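Local atomic coordinates of diacylglycerol O-acyltransferase (Marinobacter hydrocarbonoclasticus, PDB entry 6CHJ), a protein that probably transfers the acyl group of an acyl-CoA to a lipid alcohol, giving wax esters or triacylglycerol. Residues B[108-118]-B[129-137]; B[21-32]-B[392-403]. All coordinates share one frame; numbering follows the deposited sequence.

Contact 1 (B[108-118]-B[129-137]); sequences MDRERPMWEVH and ALYTKVHHS
Glu-116 and Lys-133 face each other as a hydrogen-bonded pair in the antiparallel beta hairpin of strands 115-121 and 127-135, their side chains running side by side. The Lys-133 CG is anti to the backbone N (chi1 179°), which sends the chain out along Glu-116. Lys-133 CB stays near the Glu-116 carbonyl, and CG packs on the sulfur of Met-108. Lys-133 CD lies closer, 3.6 Å from Met-108 SD, as the methionine and lysine side chains run antiparallel past one another. After a bend at chi3, Lys-133 CE comes 3.3 Å from Glu-116 OE1. The tip, Lys-133 NZ, makes a long salt bridge of 3.9 Å to Glu-116 OE1, while the carbonyls of Glu-103 and His-106 take its hydrogen bonds. The same OE1 of Glu-116 accepts a nearly straight bond from His-118 NE2 (2.8 Å) on its anti side, OE1 lying close to the imidazole plane. Tyr-131 turns its ring edge to the His-118 face, the planes at 65°, and its OH bonds to His-104. At the hairpin's other end, where His-135 and His-136 begin the family's HHxxxDG motif, Met-114 SD sits over the His-135 ring face, 4.3 Å from the centroid.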
loop_
_atom_site.group_PDB
_atom_site.type_symbol
_atom_site.label_atom_id
_atom_site.label_comp_id
_atom_site.label_asym_id
_atom_site.label_seq_id
_atom_site.Cartn_x
_atom_site.Cartn_y
_atom_site.Cartn_z
ATOM N N MET B 108 -4.899 -3.554 2.958
ATOM C CA MET B 108 -4.228 -4.711 3.523
ATOM C C MET B 108 -4.618 -5.965 2.751
ATOM O O MET B 108 -5.680 -6.040 2.142
ATOM C CB MET B 108 -4.573 -4.891 4.999
ATOM C CG MET B 108 -4.628 -3.629 5.774
ATOM S SD MET B 108 -4.772 -3.889 7.542
ATOM C CE MET B 108 -3.168 -4.671 7.828
ATOM N N ASP B 109 -3.746 -6.964 2.815
ATOM C CA ASP B 109 -3.956 -8.240 2.136
ATOM C C ASP B 109 -4.918 -9.108 2.943
ATOM O O ASP B 109 -4.636 -9.440 4.100
ATOM C CB ASP B 109 -2.606 -8.930 1.979
ATOM C CG ASP B 109 -2.677 -10.207 1.180
ATOM O OD1 ASP B 109 -3.693 -10.495 0.491
ATOM O OD2 ASP B 109 -1.661 -10.919 1.240
ATOM N N ARG B 110 -6.038 -9.501 2.338
ATOM C CA ARG B 110 -7.037 -10.260 3.093
ATOM C C ARG B 110 -6.646 -11.715 3.323
ATOM O O ARG B 110 -7.250 -12.375 4.178
ATOM C CB ARG B 110 -8.388 -10.203 2.387
ATOM C CG ARG B 110 -9.259 -9.071 2.894
ATOM C CD ARG B 110 -10.619 -9.063 2.240
ATOM N NE ARG B 110 -11.216 -7.754 2.427
ATOM C CZ ARG B 110 -12.417 -7.391 2.005
ATOM N NH1 ARG B 110 -13.188 -8.249 1.341
ATOM N NH2 ARG B 110 -12.843 -6.156 2.268
ATOM N N GLU B 111 -5.656 -12.229 2.595
ATOM C CA GLU B 111 -5.266 -13.624 2.713
ATOM C C GLU B 111 -4.351 -13.897 3.911
ATOM O O GLU B 111 -4.046 -15.068 4.184
ATOM C CB GLU B 111 -4.607 -14.079 1.408
ATOM C CG GLU B 111 -5.603 -14.319 0.253
ATOM C CD GLU B 111 -5.926 -15.803 0.042
ATOM O OE1 GLU B 111 -5.471 -16.396 -0.965
ATOM O OE2 GLU B 111 -6.632 -16.382 0.894
ATOM N N ARG B 112 -3.919 -12.872 4.637
ATOM C CA ARG B 112 -3.148 -13.037 5.858
ATOM C C ARG B 112 -3.815 -12.276 6.985
ATOM O O ARG B 112 -4.631 -11.382 6.739
ATOM C CB ARG B 112 -1.711 -12.547 5.667
ATOM C CG ARG B 112 -1.155 -12.933 4.330
ATOM C CD ARG B 112 0.260 -12.489 4.241
ATOM N NE ARG B 112 1.142 -13.580 4.633
ATOM C CZ ARG B 112 2.147 -14.015 3.889
ATOM N NH1 ARG B 112 2.405 -13.446 2.718
ATOM N NH2 ARG B 112 2.890 -15.015 4.322
ATOM N N PRO B 113 -3.528 -12.634 8.238
ATOM C CA PRO B 113 -4.032 -11.835 9.363
ATOM C C PRO B 113 -3.750 -10.363 9.112
ATOM O O PRO B 113 -2.675 -9.989 8.638
ATOM C CB PRO B 113 -3.251 -12.375 10.570
ATOM C CG PRO B 113 -2.176 -13.260 9.985
ATOM C CD PRO B 113 -2.697 -13.757 8.696
ATOM N N MET B 114 -4.744 -9.528 9.366
ATOM C CA MET B 114 -4.731 -8.184 8.807
ATOM C C MET B 114 -4.183 -7.181 9.821
ATOM O O MET B 114 -4.875 -6.289 10.319
ATOM C CB MET B 114 -6.121 -7.824 8.314
ATOM C CG MET B 114 -6.650 -8.847 7.312
ATOM S SD MET B 114 -8.151 -8.334 6.464
ATOM C CE MET B 114 -9.383 -9.406 7.231
ATOM N N TRP B 115 -2.885 -7.318 10.095
ATOM C CA TRP B 115 -2.212 -6.344 10.935
ATOM C C TRP B 115 -0.807 -6.110 10.405
ATOM O O TRP B 115 -0.209 -6.992 9.794
ATOM C CB TRP B 115 -2.170 -6.792 12.393
ATOM C CG TRP B 115 -1.421 -8.063 12.623
ATOM C CD1 TRP B 115 -1.932 -9.331 12.598
ATOM C CD2 TRP B 115 -0.030 -8.197 12.937
ATOM N NE1 TRP B 115 -0.944 -10.243 12.867
ATOM C CE2 TRP B 115 0.235 -9.574 13.080
ATOM C CE3 TRP B 115 1.020 -7.290 13.103
ATOM C CZ2 TRP B 115 1.507 -10.063 13.388
ATOM C CZ3 TRP B 115 2.281 -7.775 13.414
ATOM C CH2 TRP B 115 2.510 -9.146 13.558
ATOM N N GLU B 116 -0.304 -4.898 10.612
ATOM C CA GLU B 116 1.091 -4.580 10.351
ATOM C C GLU B 116 1.609 -3.728 11.495
ATOM O O GLU B 116 0.872 -2.891 12.032
ATOM C CB GLU B 116 1.275 -3.820 9.042
ATOM C CG GLU B 116 0.913 -4.597 7.797
ATOM C CD GLU B 116 0.646 -3.700 6.598
ATOM O OE1 GLU B 116 1.140 -2.547 6.559
ATOM O OE2 GLU B 116 -0.083 -4.151 5.691
ATOM N N VAL B 117 2.869 -3.936 11.863
ATOM C CA VAL B 117 3.598 -3.022 12.737
ATOM C C VAL B 117 4.801 -2.490 11.964
ATOM O O VAL B 117 5.586 -3.268 11.407
ATOM C CB VAL B 117 4.054 -3.700 14.041
ATOM C CG1 VAL B 117 4.736 -2.691 14.936
ATOM C CG2 VAL B 117 2.891 -4.375 14.742
ATOM N N HIS B 118 4.951 -1.171 11.948
ATOM C CA HIS B 118 6.022 -0.496 11.230
ATOM C C HIS B 118 6.903 0.219 12.251
ATOM O O HIS B 118 6.494 1.225 12.846
ATOM C CB HIS B 118 5.443 0.484 10.207
ATOM C CG HIS B 118 4.729 -0.172 9.061
ATOM N ND1 HIS B 118 5.124 -0.013 7.749
ATOM C CD2 HIS B 118 3.639 -0.983 9.031
ATOM C CE1 HIS B 118 4.317 -0.702 6.961
ATOM N NE2 HIS B 118 3.408 -1.300 7.714
ATOM N N ALA B 129 9.605 5.508 16.136
ATOM C CA ALA B 129 8.150 5.486 16.028
ATOM C C ALA B 129 7.638 4.078 15.750
ATOM O O ALA B 129 8.311 3.259 15.120
ATOM C CB ALA B 129 7.638 6.430 14.926
ATOM N N LEU B 130 6.430 3.801 16.226
ATOM C CA LEU B 130 5.695 2.610 15.827
ATOM C C LEU B 130 4.442 3.069 15.101
ATOM O O LEU B 130 3.634 3.813 15.672
ATOM C CB LEU B 130 5.313 1.729 17.017
ATOM C CG LEU B 130 6.280 0.704 17.589
ATOM C CD1 LEU B 130 5.474 -0.306 18.386
ATOM C CD2 LEU B 130 7.162 0.021 16.512
ATOM N N TYR B 131 4.279 2.624 13.856
ATOM C CA TYR B 131 3.015 2.766 13.147
ATOM C C TYR B 131 2.385 1.394 13.014
ATOM O O TYR B 131 2.921 0.531 12.308
ATOM C CB TYR B 131 3.172 3.413 11.775
ATOM C CG TYR B 131 1.882 3.279 10.973
ATOM C CD1 TYR B 131 0.748 4.054 11.283
ATOM C CD2 TYR B 131 1.782 2.336 9.958
ATOM C CE1 TYR B 131 -0.433 3.907 10.577
ATOM C CE2 TYR B 131 0.605 2.166 9.250
ATOM C CZ TYR B 131 -0.498 2.953 9.553
ATOM O OH TYR B 131 -1.622 2.755 8.809
ATOM N N THR B 132 1.226 1.217 13.647
ATOM C CA THR B 132 0.496 -0.041 13.673
ATOM C C THR B 132 -0.793 0.091 12.876
ATOM O O THR B 132 -1.500 1.087 13.000
ATOM C CB THR B 132 0.178 -0.445 15.114
ATOM O OG1 THR B 132 1.396 -0.475 15.864
ATOM C CG2 THR B 132 -0.478 -1.810 15.179
ATOM N N LYS B 133 -1.102 -0.923 12.070
ATOM C CA LYS B 133 -2.259 -0.912 11.176
ATOM C C LYS B 133 -3.021 -2.204 11.408
ATOM O O LYS B 133 -2.453 -3.288 11.233
ATOM C CB LYS B 133 -1.803 -0.806 9.707
ATOM C CG LYS B 133 -2.910 -0.804 8.663
ATOM C CD LYS B 133 -2.427 -1.153 7.255
ATOM C CE LYS B 133 -1.237 -0.314 6.792
ATOM N NZ LYS B 133 -1.446 0.107 5.365
ATOM N N VAL B 134 -4.291 -2.111 11.807
ATOM C CA VAL B 134 -5.118 -3.306 11.977
ATOM C C VAL B 134 -6.461 -3.094 11.299
ATOM O O VAL B 134 -7.049 -2.011 11.392
ATOM C CB VAL B 134 -5.328 -3.683 13.460
ATOM C CG1 VAL B 134 -6.089 -5.014 13.566
ATOM C CG2 VAL B 134 -3.993 -3.802 14.168
ATOM N N HIS B 135 -6.960 -4.137 10.642
ATOM C CA HIS B 135 -8.255 -4.040 9.986
ATOM C C HIS B 135 -9.393 -4.032 11.006
ATOM O O HIS B 135 -9.398 -4.809 11.964
ATOM C CB HIS B 135 -8.444 -5.190 9.001
ATOM C CG HIS B 135 -9.484 -4.907 7.962
ATOM N ND1 HIS B 135 -10.823 -5.163 8.163
ATOM C CD2 HIS B 135 -9.389 -4.339 6.736
ATOM C CE1 HIS B 135 -11.503 -4.798 7.091
ATOM N NE2 HIS B 135 -10.658 -4.286 6.213
ATOM N N HIS B 136 -10.379 -3.155 10.778
ATOM C CA HIS B 136 -11.508 -3.029 11.702
ATOM C C HIS B 136 -12.317 -4.326 11.819
ATOM O O HIS B 136 -12.898 -4.596 12.876
ATOM C CB HIS B 136 -12.415 -1.868 11.267
ATOM C CG HIS B 136 -13.159 -1.213 12.394
ATOM N ND1 HIS B 136 -14.219 -1.812 13.043
ATOM C CD2 HIS B 136 -13.005 0.002 12.974
ATOM C CE1 HIS B 136 -14.676 -1.002 13.980
ATOM N NE2 HIS B 136 -13.959 0.107 13.958
ATOM N N SER B 137 -12.373 -5.136 10.760
ATOM C CA SER B 137 -12.999 -6.455 10.878
ATOM C C SER B 137 -12.333 -7.322 11.935
ATOM O O SER B 137 -12.983 -8.200 12.509
ATOM C CB SER B 137 -12.964 -7.196 9.552
ATOM O OG SER B 137 -14.144 -6.924 8.825
#

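Contact 2 (B[21-32]-B[392-403]); sequences MHVGGLQLFSFP and GAKLEGMYPVSI
Leu-395 reaches across to Phe-29 and lays CD1 over one face of its ring, 4.0 Å from the centroid and offset toward the rim, a CH-pi contact. With its CG anti to the backbone N (chi1 -171°), Leu-395 also brings CD1 to 3.6 Å from Gln-27 CB; the one methyl touches both Gln-27 and Phe-29, two residues apart on the same face of strand 22-30. Beyond that methyl Gln-27 runs on extended, its NE2 bonding to the Ala-148 carbonyl. Phe-29 CB meets Ala-393 CB, and its ring stacks with Phe-128. Next along the strand, Glu-396 bends at chi2 (-79°) and curls back to Ser-30, placing OE2 2.8 Å from Ser-30 OG; Gln-127 OE1 is a second partner for that hydroxyl, and Lys-394 NZ forms a salt bridge with the same OE2. Glu-396 and Gly-397 both oppose Leu-28, a classic beta bulge in this antiparallel pairing of strands 22-30 and 393-401: Glu-396 N gives a bond to Leu-28 O (2.7 Å), whereas Leu-28 N gives its own to Gly-397 O (3.0 Å). Further along, Tyr-399 turns a ring edge to Leu-26 O, with CD2 3.4 Å away, and its hydroxyl bonds to Ser-245. Val-401 packs CB and CG2 against the backbone of Gly-24, where no side chain intervenes. At the far end Ile-403 splits its branches: CG1 lies against the His-22 carbonyl, CD1 touches Val-23 CG1, and CG2 meets Met-21 SD at 3.7 Å, the folded methionine lying roughly perpendicular to the isoleucine.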
loop_
_atom_site.group_PDB
_atom_site.type_symbol
_atom_site.label_atom_id
_atom_site.label_comp_id
_atom_site.label_asym_id
_atom_site.label_seq_id
_atom_site.Cartn_x
_atom_site.Cartn_y
_atom_site.Cartn_z
ATOM N N MET B 21 -10.599 0.076 5.089
ATOM C CA MET B 21 -11.357 -0.047 6.320
ATOM C C MET B 21 -10.471 -0.592 7.438
ATOM O O MET B 21 -10.878 -1.434 8.238
ATOM C CB MET B 21 -12.609 -0.904 6.080
ATOM C CG MET B 21 -13.640 -0.237 5.137
ATOM S SD MET B 21 -14.293 1.389 5.686
ATOM C CE MET B 21 -14.785 0.976 7.315
ATOM N N HIS B 22 -9.230 -0.133 7.475
ATOM C CA HIS B 22 -8.322 -0.446 8.565
ATOM C C HIS B 22 -8.129 0.793 9.436
ATOM O O HIS B 22 -8.184 1.924 8.952
ATOM C CB HIS B 22 -6.972 -0.947 8.039
ATOM C CG HIS B 22 -6.260 0.020 7.135
ATOM N ND1 HIS B 22 -6.283 -0.087 5.760
ATOM C CD2 HIS B 22 -5.490 1.100 7.414
ATOM C CE1 HIS B 22 -5.576 0.894 5.230
ATOM N NE2 HIS B 22 -5.089 1.633 6.212
ATOM N N VAL B 23 -7.910 0.580 10.724
ATOM C CA VAL B 23 -7.504 1.652 11.608
ATOM C C VAL B 23 -6.004 1.543 11.840
ATOM O O VAL B 23 -5.361 0.569 11.455
ATOM C CB VAL B 23 -8.268 1.625 12.945
ATOM C CG1 VAL B 23 -9.780 1.554 12.696
ATOM C CG2 VAL B 23 -7.769 0.437 13.790
ATOM N N GLY B 24 -5.443 2.555 12.495
ATOM C CA GLY B 24 -4.020 2.639 12.743
ATOM C C GLY B 24 -3.742 3.471 13.975
ATOM O O GLY B 24 -4.616 4.169 14.493
ATOM N N GLY B 25 -2.503 3.378 14.443
ATOM C CA GLY B 25 -2.043 4.202 15.542
ATOM C C GLY B 25 -0.571 4.522 15.403
ATOM O O GLY B 25 0.230 3.680 14.969
ATOM N N LEU B 26 -0.208 5.746 15.759
ATOM C CA LEU B 26 1.156 6.237 15.649
ATOM C C LEU B 26 1.690 6.542 17.042
ATOM O O LEU B 26 1.261 7.512 17.681
ATOM C CB LEU B 26 1.221 7.478 14.766
ATOM C CG LEU B 26 2.625 8.075 14.776
ATOM C CD1 LEU B 26 3.671 7.082 14.194
ATOM C CD2 LEU B 26 2.620 9.396 14.037
ATOM N N GLN B 27 2.654 5.738 17.487
ATOM C CA GLN B 27 3.308 5.889 18.781
ATOM C C GLN B 27 4.714 6.434 18.584
ATOM O O GLN B 27 5.486 5.904 17.782
ATOM C CB GLN B 27 3.376 4.550 19.508
ATOM C CG GLN B 27 2.049 4.121 20.080
ATOM C CD GLN B 27 2.118 2.723 20.585
ATOM O OE1 GLN B 27 2.938 1.936 20.106
ATOM N NE2 GLN B 27 1.286 2.394 21.567
ATOM N N LEU B 28 5.044 7.482 19.318
ATOM C CA LEU B 28 6.345 8.122 19.246
ATOM C C LEU B 28 7.074 7.900 20.564
ATOM O O LEU B 28 6.506 8.145 21.633
ATOM C CB LEU B 28 6.169 9.607 18.963
ATOM C CG LEU B 28 7.399 10.491 19.020
ATOM C CD1 LEU B 28 8.238 10.296 17.749
ATOM C CD2 LEU B 28 6.938 11.933 19.188
ATOM N N PHE B 29 8.313 7.406 20.494
ATOM C CA PHE B 29 9.106 7.131 21.683
ATOM C C PHE B 29 10.414 7.904 21.648
ATOM O O PHE B 29 10.866 8.371 20.601
ATOM C CB PHE B 29 9.464 5.658 21.846
ATOM C CG PHE B 29 8.302 4.726 21.842
ATOM C CD1 PHE B 29 7.713 4.331 23.030
ATOM C CD2 PHE B 29 7.851 4.174 20.657
ATOM C CE1 PHE B 29 6.648 3.421 23.041
ATOM C CE2 PHE B 29 6.797 3.281 20.657
ATOM C CZ PHE B 29 6.188 2.906 21.858
ATOM N N SER B 30 11.026 8.022 22.818
ATOM C CA SER B 30 12.394 8.498 22.919
ATOM C C SER B 30 13.321 7.306 23.125
ATOM O O SER B 30 12.897 6.251 23.621
ATOM C CB SER B 30 12.541 9.508 24.057
ATOM O OG SER B 30 12.148 10.793 23.620
ATOM N N PHE B 31 14.574 7.462 22.696
ATOM C CA PHE B 31 15.583 6.463 23.026
ATOM C C PHE B 31 15.602 6.252 24.539
ATOM O O PHE B 31 15.603 7.238 25.293
ATOM C CB PHE B 31 16.981 6.897 22.576
ATOM C CG PHE B 31 17.281 6.661 21.117
ATOM C CD1 PHE B 31 16.258 6.501 20.184
ATOM C CD2 PHE B 31 18.607 6.633 20.672
ATOM C CE1 PHE B 31 16.547 6.317 18.837
ATOM C CE2 PHE B 31 18.902 6.445 19.325
ATOM C CZ PHE B 31 17.867 6.281 18.408
ATOM N N PRO B 32 15.622 5.010 25.024
ATOM C CA PRO B 32 15.794 4.807 26.470
ATOM C C PRO B 32 17.129 5.399 26.904
ATOM O O PRO B 32 18.092 5.430 26.131
ATOM C CB PRO B 32 15.761 3.281 26.642
ATOM C CG PRO B 32 15.277 2.726 25.303
ATOM C CD PRO B 32 15.689 3.746 24.272
ATOM N N GLY B 392 11.747 0.708 28.696
ATOM C CA GLY B 392 12.467 1.924 29.012
ATOM C C GLY B 392 12.428 3.007 27.956
ATOM O O GLY B 392 13.032 4.067 28.157
ATOM N N ALA B 393 11.754 2.786 26.831
ATOM C CA ALA B 393 11.533 3.851 25.863
ATOM C C ALA B 393 10.249 4.573 26.255
ATOM O O ALA B 393 9.175 3.964 26.303
ATOM C CB ALA B 393 11.448 3.301 24.439
ATOM N N LYS B 394 10.361 5.856 26.568
ATOM C CA LYS B 394 9.192 6.615 26.998
ATOM C C LYS B 394 8.277 6.889 25.806
ATOM O O LYS B 394 8.707 7.441 24.787
ATOM C CB LYS B 394 9.629 7.926 27.658
ATOM C CG LYS B 394 8.495 8.812 28.157
ATOM C CD LYS B 394 9.031 10.094 28.786
ATOM C CE LYS B 394 10.465 10.371 28.336
ATOM N NZ LYS B 394 10.834 11.814 28.380
ATOM N N LEU B 395 7.024 6.497 25.928
ATOM C CA LEU B 395 6.018 6.976 24.991
ATOM C C LEU B 395 5.872 8.484 25.147
ATOM O O LEU B 395 5.523 8.965 26.229
ATOM C CB LEU B 395 4.684 6.270 25.248
ATOM C CG LEU B 395 3.556 6.473 24.230
ATOM C CD1 LEU B 395 3.933 5.899 22.848
ATOM C CD2 LEU B 395 2.246 5.882 24.749
ATOM N N GLU B 396 6.172 9.233 24.079
ATOM C CA GLU B 396 6.020 10.687 24.069
ATOM C C GLU B 396 4.683 11.179 23.504
ATOM O O GLU B 396 4.335 12.347 23.719
ATOM C CB GLU B 396 7.142 11.346 23.256
ATOM C CG GLU B 396 8.534 11.021 23.718
ATOM C CD GLU B 396 8.945 11.828 24.939
ATOM O OE1 GLU B 396 8.122 12.628 25.447
ATOM O OE2 GLU B 396 10.096 11.647 25.390
ATOM N N GLY B 397 3.945 10.342 22.769
ATOM C CA GLY B 397 2.690 10.747 22.155
ATOM C C GLY B 397 2.063 9.609 21.368
ATOM O O GLY B 397 2.773 8.885 20.655
ATOM N N MET B 398 0.745 9.422 21.507
ATOM C CA MET B 398 0.005 8.358 20.836
ATOM C C MET B 398 -1.158 8.991 20.075
ATOM O O MET B 398 -1.956 9.731 20.663
ATOM C CB MET B 398 -0.498 7.304 21.844
ATOM C CG MET B 398 -0.899 7.885 23.210
ATOM S SD MET B 398 -1.642 6.739 24.410
ATOM C CE MET B 398 -3.144 6.251 23.559
ATOM N N TYR B 399 -1.242 8.707 18.771
ATOM C CA TYR B 399 -2.137 9.408 17.851
ATOM C C TYR B 399 -2.930 8.390 17.044
ATOM O O TYR B 399 -2.335 7.625 16.254
ATOM C CB TYR B 399 -1.353 10.331 16.918
ATOM C CG TYR B 399 -0.391 11.236 17.651
ATOM C CD1 TYR B 399 -0.817 12.460 18.178
ATOM C CD2 TYR B 399 0.935 10.860 17.848
ATOM C CE1 TYR B 399 0.066 13.306 18.870
ATOM C CE2 TYR B 399 1.824 11.685 18.535
ATOM C CZ TYR B 399 1.377 12.907 19.044
ATOM O OH TYR B 399 2.256 13.713 19.725
ATOM N N PRO B 400 -4.247 8.351 17.180
ATOM C CA PRO B 400 -5.035 7.414 16.389
ATOM C C PRO B 400 -5.078 7.834 14.923
ATOM O O PRO B 400 -4.939 9.013 14.584
ATOM C CB PRO B 400 -6.419 7.493 17.042
ATOM C CG PRO B 400 -6.488 8.901 17.529
ATOM C CD PRO B 400 -5.095 9.226 18.006
ATOM N N VAL B 401 -5.261 6.836 14.054
ATOM C CA VAL B 401 -5.353 7.021 12.606
ATOM C C VAL B 401 -6.630 6.327 12.188
ATOM O O VAL B 401 -6.732 5.100 12.291
ATOM C CB VAL B 401 -4.149 6.441 11.847
ATOM C CG1 VAL B 401 -4.118 7.005 10.434
ATOM C CG2 VAL B 401 -2.840 6.728 12.593
ATOM N N SER B 402 -7.614 7.093 11.744
ATOM C CA SER B 402 -8.924 6.484 11.607
ATOM C C SER B 402 -9.279 6.265 10.123
ATOM O O SER B 402 -8.388 6.187 9.265
ATOM C CB SER B 402 -9.931 7.351 12.362
ATOM O OG SER B 402 -10.958 6.533 12.877
ATOM N N ILE B 403 -10.578 6.175 9.826
ATOM C CA ILE B 403 -11.081 5.776 8.514
ATOM C C ILE B 403 -11.835 6.949 7.892
ATOM O O ILE B 403 -12.783 7.470 8.493
ATOM C CB ILE B 403 -12.009 4.552 8.623
ATOM C CG1 ILE B 403 -11.283 3.319 9.169
ATOM C CG2 ILE B 403 -12.689 4.254 7.295
ATOM C CD1 ILE B 403 -12.267 2.289 9.761
#

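Overall arrangement
Contacts 1 and 2, centred about 14 Å apart, share one mixed sheet in which strand 127-135 lies beside strand 22-30. Backbone bonds join them, among them Leu-130 N to Gln-27 O and Val-23 N to Val-134 O, both 2.8 Å. On one face Lys-133 CG packs 3.4 Å from His-22 CD2. His-104 ties both contacts together, bonding to Tyr-131 OH and to Ser-402 O. Contact 1 pairs strands close in sequence, whereas contact 2 brings a strand of the C-terminal family region into the sheet of the catalytic one. Contact 1 includes the first residues of the HHxxxDG motif, probably the active-site region as in relatives, and contact 2 adjoins it: the backbone of Met-21 is hydrogen-bonded to that of His-136.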